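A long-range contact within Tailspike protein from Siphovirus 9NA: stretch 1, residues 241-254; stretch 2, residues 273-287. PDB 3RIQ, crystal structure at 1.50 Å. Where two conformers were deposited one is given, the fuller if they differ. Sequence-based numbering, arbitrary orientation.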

# COMPACT_ATOMS: atom_id res chain seq x y z
N TYR A 241 -17.07 -6.82 -9.76
CA TYR A 241 -17.28 -8.27 -9.55
C TYR A 241 -17.93 -8.95 -10.73
O TYR A 241 -19.09 -8.63 -11.07
CB TYR A 241 -18.18 -8.44 -8.32
CG TYR A 241 -18.66 -9.87 -8.06
CD1 TYR A 241 -17.75 -10.92 -7.81
CD2 TYR A 241 -20.04 -10.14 -8.03
CE1 TYR A 241 -18.21 -12.23 -7.56
CE2 TYR A 241 -20.51 -11.45 -7.76
CZ TYR A 241 -19.58 -12.48 -7.52
OH TYR A 241 -19.98 -13.77 -7.23
N ARG A 242 -17.20 -9.85 -11.37
CA ARG A 242 -17.75 -10.69 -12.46
C ARG A 242 -18.39 -9.92 -13.64
O ARG A 242 -19.41 -10.36 -14.24
CB ARG A 242 -18.72 -11.74 -11.91
CG ARG A 242 -17.97 -12.82 -11.15
CD ARG A 242 -18.94 -13.83 -10.56
NE ARG A 242 -18.24 -14.91 -9.89
CZ ARG A 242 -18.86 -15.94 -9.33
NH1 ARG A 242 -20.20 -16.03 -9.45
NH2 ARG A 242 -18.16 -16.90 -8.74
N VAL A 243 -17.77 -8.80 -13.98
CA VAL A 243 -18.22 -8.12 -15.20
C VAL A 243 -17.84 -8.93 -16.45
O VAL A 243 -16.90 -9.74 -16.46
CB VAL A 243 -17.73 -6.63 -15.30
CG1 VAL A 243 -18.14 -5.90 -14.03
CG2 VAL A 243 -16.24 -6.54 -15.54
N GLY A 244 -18.59 -8.71 -17.53
CA GLY A 244 -18.37 -9.47 -18.78
C GLY A 244 -17.16 -8.99 -19.60
O GLY A 244 -16.67 -9.74 -20.47
N GLU A 245 -16.66 -7.78 -19.31
CA GLU A 245 -15.46 -7.29 -19.98
C GLU A 245 -14.36 -7.07 -18.94
O GLU A 245 -13.93 -8.04 -18.29
CB GLU A 245 -15.77 -6.07 -20.88
CG GLU A 245 -16.61 -6.50 -22.09
CD GLU A 245 -16.76 -5.45 -23.18
OE1 GLU A 245 -15.84 -4.63 -23.37
OE2 GLU A 245 -17.82 -5.46 -23.86
N SER A 246 -13.90 -5.84 -18.77
CA SER A 246 -12.76 -5.59 -17.88
C SER A 246 -13.16 -4.85 -16.60
O SER A 246 -14.18 -4.16 -16.54
CB SER A 246 -11.67 -4.85 -18.64
OG SER A 246 -11.09 -5.66 -19.64
N GLY A 247 -12.35 -5.01 -15.55
CA GLY A 247 -12.78 -4.53 -14.21
C GLY A 247 -13.18 -3.07 -14.27
O GLY A 247 -14.26 -2.69 -13.80
N VAL A 248 -12.29 -2.25 -14.86
CA VAL A 248 -12.64 -0.91 -15.34
C VAL A 248 -11.92 -0.78 -16.69
O VAL A 248 -10.96 -1.51 -16.98
CB VAL A 248 -12.19 0.24 -14.39
CG1 VAL A 248 -12.87 0.14 -13.01
CG2 VAL A 248 -10.63 0.31 -14.27
N LYS A 249 -12.33 0.18 -17.50
CA LYS A 249 -11.76 0.30 -18.86
C LYS A 249 -11.68 1.72 -19.37
O LYS A 249 -12.65 2.50 -19.20
CB LYS A 249 -12.64 -0.50 -19.85
CG LYS A 249 -12.19 -0.45 -21.31
CD LYS A 249 -12.97 -1.44 -22.19
CE LYS A 249 -12.59 -1.21 -23.66
NZ LYS A 249 -13.45 -1.98 -24.65
N THR A 250 -10.56 2.05 -20.01
CA THR A 250 -10.47 3.24 -20.86
C THR A 250 -10.65 2.75 -22.29
O THR A 250 -9.96 1.85 -22.75
CB THR A 250 -9.13 3.97 -20.68
OG1 THR A 250 -8.04 3.06 -20.89
CG2 THR A 250 -9.02 4.53 -19.27
N TYR A 251 -11.61 3.34 -23.01
CA TYR A 251 -11.89 2.91 -24.38
C TYR A 251 -10.67 3.16 -25.29
O TYR A 251 -9.90 4.09 -25.09
CB TYR A 251 -13.15 3.65 -24.92
CG TYR A 251 -13.93 2.90 -26.01
CD1 TYR A 251 -14.98 2.06 -25.69
CD2 TYR A 251 -13.62 3.07 -27.35
CE1 TYR A 251 -15.67 1.38 -26.69
CE2 TYR A 251 -14.29 2.40 -28.34
CZ TYR A 251 -15.32 1.56 -28.01
OH TYR A 251 -16.03 0.89 -29.00
N GLN A 252 -10.55 2.31 -26.31
CA GLN A 252 -9.50 2.42 -27.33
C GLN A 252 -9.98 2.87 -28.71
O GLN A 252 -11.10 2.61 -29.10
CB GLN A 252 -8.77 1.08 -27.47
CG GLN A 252 -8.03 0.64 -26.18
CD GLN A 252 -8.68 -0.51 -25.48
OE1 GLN A 252 -9.02 -1.51 -26.10
NE2 GLN A 252 -8.84 -0.41 -24.20
N ASN A 253 -9.09 3.49 -29.45
CA ASN A 253 -9.35 3.84 -30.86
C ASN A 253 -10.53 4.81 -31.02
O ASN A 253 -10.65 5.71 -30.24
CB ASN A 253 -9.48 2.57 -31.72
CG ASN A 253 -8.21 1.68 -31.68
OD1 ASN A 253 -7.26 1.93 -30.96
ND2 ASN A 253 -8.23 0.64 -32.49
N GLU A 254 -11.39 4.63 -32.02
CA GLU A 254 -12.43 5.61 -32.38
C GLU A 254 -13.82 5.04 -32.12
O GLU A 254 -14.01 3.84 -32.21
CB GLU A 254 -12.35 5.99 -33.87
CG GLU A 254 -11.39 7.17 -34.21
CD GLU A 254 -9.92 6.77 -34.18
OE1 GLU A 254 -9.56 5.67 -34.67
OE2 GLU A 254 -9.11 7.59 -33.72
N ILE A 273 -12.70 -8.93 -9.24
CA ILE A 273 -12.86 -10.37 -8.99
C ILE A 273 -13.52 -11.05 -10.19
O ILE A 273 -14.67 -10.74 -10.51
CB ILE A 273 -13.76 -10.58 -7.74
CG1 ILE A 273 -13.08 -9.98 -6.48
CG2 ILE A 273 -14.10 -12.09 -7.57
CD1 ILE A 273 -14.01 -9.85 -5.21
N GLN A 274 -12.81 -11.97 -10.85
CA GLN A 274 -13.38 -12.84 -11.90
C GLN A 274 -14.07 -12.09 -13.04
O GLN A 274 -15.14 -12.50 -13.49
CB GLN A 274 -14.30 -13.90 -11.31
CG GLN A 274 -13.52 -14.89 -10.43
CD GLN A 274 -14.44 -15.93 -9.81
OE1 GLN A 274 -15.53 -15.61 -9.28
NE2 GLN A 274 -14.02 -17.18 -9.89
N CYS A 275 -13.47 -11.00 -13.53
CA CYS A 275 -13.98 -10.43 -14.81
C CYS A 275 -13.58 -11.37 -15.97
O CYS A 275 -12.66 -12.19 -15.83
CB CYS A 275 -13.47 -9.01 -15.05
SG CYS A 275 -11.66 -8.88 -15.20
N TYR A 276 -14.30 -11.28 -17.08
CA TYR A 276 -14.03 -12.20 -18.19
C TYR A 276 -12.88 -11.73 -19.07
O TYR A 276 -12.20 -12.57 -19.69
CB TYR A 276 -15.30 -12.44 -19.00
CG TYR A 276 -15.21 -13.62 -19.95
CD1 TYR A 276 -14.89 -14.92 -19.49
CD2 TYR A 276 -15.49 -13.45 -21.30
CE1 TYR A 276 -14.86 -16.02 -20.38
CE2 TYR A 276 -15.47 -14.53 -22.18
CZ TYR A 276 -15.13 -15.82 -21.71
OH TYR A 276 -15.10 -16.91 -22.59
N TYR A 277 -12.64 -10.41 -19.12
CA TYR A 277 -11.43 -9.93 -19.76
C TYR A 277 -10.40 -9.48 -18.70
O TYR A 277 -10.04 -10.31 -17.85
CB TYR A 277 -11.76 -8.92 -20.87
CG TYR A 277 -12.29 -9.65 -22.11
CD1 TYR A 277 -11.39 -10.07 -23.10
CD2 TYR A 277 -13.63 -10.00 -22.24
CE1 TYR A 277 -11.85 -10.75 -24.24
CE2 TYR A 277 -14.10 -10.67 -23.36
CZ TYR A 277 -13.21 -11.06 -24.36
OH TYR A 277 -13.68 -11.74 -25.48
N ASP A 278 -9.95 -8.23 -18.69
CA ASP A 278 -8.70 -7.91 -17.96
C ASP A 278 -9.00 -7.22 -16.63
O ASP A 278 -9.92 -6.39 -16.55
CB ASP A 278 -7.83 -7.01 -18.84
CG ASP A 278 -7.74 -7.57 -20.24
OD1 ASP A 278 -7.42 -8.78 -20.34
OD2 ASP A 278 -8.06 -6.85 -21.22
N GLY A 279 -8.26 -7.55 -15.59
CA GLY A 279 -8.54 -6.99 -14.26
C GLY A 279 -8.71 -5.48 -14.27
O GLY A 279 -9.62 -4.93 -13.62
N ILE A 280 -7.80 -4.78 -14.95
CA ILE A 280 -8.08 -3.42 -15.40
C ILE A 280 -7.60 -3.38 -16.84
O ILE A 280 -6.64 -4.09 -17.19
CB ILE A 280 -7.37 -2.32 -14.54
CG1 ILE A 280 -5.83 -2.41 -14.63
CG2 ILE A 280 -7.84 -2.37 -13.09
CD1 ILE A 280 -5.11 -1.30 -13.86
N ASP A 281 -8.26 -2.56 -17.67
CA ASP A 281 -7.83 -2.39 -19.08
C ASP A 281 -7.62 -0.89 -19.27
O ASP A 281 -8.58 -0.17 -19.58
CB ASP A 281 -8.92 -2.89 -20.06
CG ASP A 281 -8.60 -2.56 -21.51
OD1 ASP A 281 -7.45 -2.12 -21.77
OD2 ASP A 281 -9.49 -2.76 -22.38
N VAL A 282 -6.40 -0.42 -19.03
CA VAL A 282 -6.12 1.01 -19.16
C VAL A 282 -5.27 1.18 -20.43
O VAL A 282 -4.11 1.60 -20.37
CB VAL A 282 -5.43 1.58 -17.89
CG1 VAL A 282 -5.27 3.10 -18.00
CG2 VAL A 282 -6.28 1.26 -16.64
N ASN A 283 -5.85 0.76 -21.57
CA ASN A 283 -5.20 0.93 -22.86
C ASN A 283 -5.87 2.02 -23.68
O ASN A 283 -7.08 2.28 -23.53
CB ASN A 283 -5.26 -0.39 -23.65
CG ASN A 283 -4.29 -1.44 -23.11
OD1 ASN A 283 -3.20 -1.64 -23.67
ND2 ASN A 283 -4.67 -2.10 -22.01
N ALA A 284 -5.11 2.62 -24.60
CA ALA A 284 -5.64 3.67 -25.49
C ALA A 284 -5.64 3.24 -26.97
O ALA A 284 -6.55 3.61 -27.69
CB ALA A 284 -4.85 4.97 -25.31
N ASP A 285 -4.63 2.46 -27.40
CA ASP A 285 -4.61 1.91 -28.76
C ASP A 285 -4.85 0.40 -28.71
O ASP A 285 -4.39 -0.29 -27.77
CB ASP A 285 -3.24 2.15 -29.41
CG ASP A 285 -3.00 3.60 -29.77
OD1 ASP A 285 -3.96 4.32 -30.14
OD2 ASP A 285 -1.82 4.04 -29.64
N THR A 286 -5.51 -0.14 -29.73
CA THR A 286 -5.71 -1.59 -29.80
C THR A 286 -5.78 -2.03 -31.27
O THR A 286 -6.12 -1.23 -32.14
CB THR A 286 -6.97 -2.05 -29.03
OG1 THR A 286 -6.95 -3.47 -28.89
CG2 THR A 286 -8.26 -1.65 -29.74
N GLY A 287 -5.41 -3.29 -31.54
CA GLY A 287 -5.49 -3.81 -32.92
C GLY A 287 -4.41 -3.20 -33.80
O GLY A 287 -3.36 -2.78 -33.30
O HOH W 1 -17.02 -12.51 -15.64
O HOH W 2 -11.22 -4.76 -22.18
O HOH W 3 -7.88 5.35 -23.55
O HOH W 4 -8.01 -3.75 -24.68

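The two stretches run parallel and in register, burying 1075 Å² between them, and the largest shares fall to Gln252 and Asp281. Gln252 points its CA-to-CB bond toward the other stretch, and its amide serves both carboxylate and backbone: NE2 donates to Asp281 OD2 at 3.0 Å and to Asn283 O at 3.3 Å, while CB packs against Thr286 CG2 at 3.6 Å. An amide suits this place because it carries both a donor and an acceptor, and both are used: NE2 donates as above, while a water links Gln252 OE1 (2.8 Å) to Asp281 OD2 (2.9 Å). Asp281, buried beside Lys249 on the same face of the sheet, offsets its charge with such donors. Its OD2 accepts a second water, 2.7 Å away, that also lies 2.7 Å from Ser246 OG, and its OD1 accepts Asn283 ND2 at 2.8 Å. Its backbone joins the strands, with Asp281 N donating to Val248 O and Thr250 N to Asp281 O, both at 3.0 Å.

Toward the C-terminal end, Asn253 acts as a backbone mimic: OD1 accepts Thr286 N at 3.0 Å and ND2 donates to Thr286 O at 2.8 Å. At the other end, Arg242 grips Gln274 OE1 through NE (2.9 Å) and NH2 (3.0 Å). Between them, Gly247 N donates to Asp278 O at 3.0 Å; a CB on Gly247 would clash with Gly279 O.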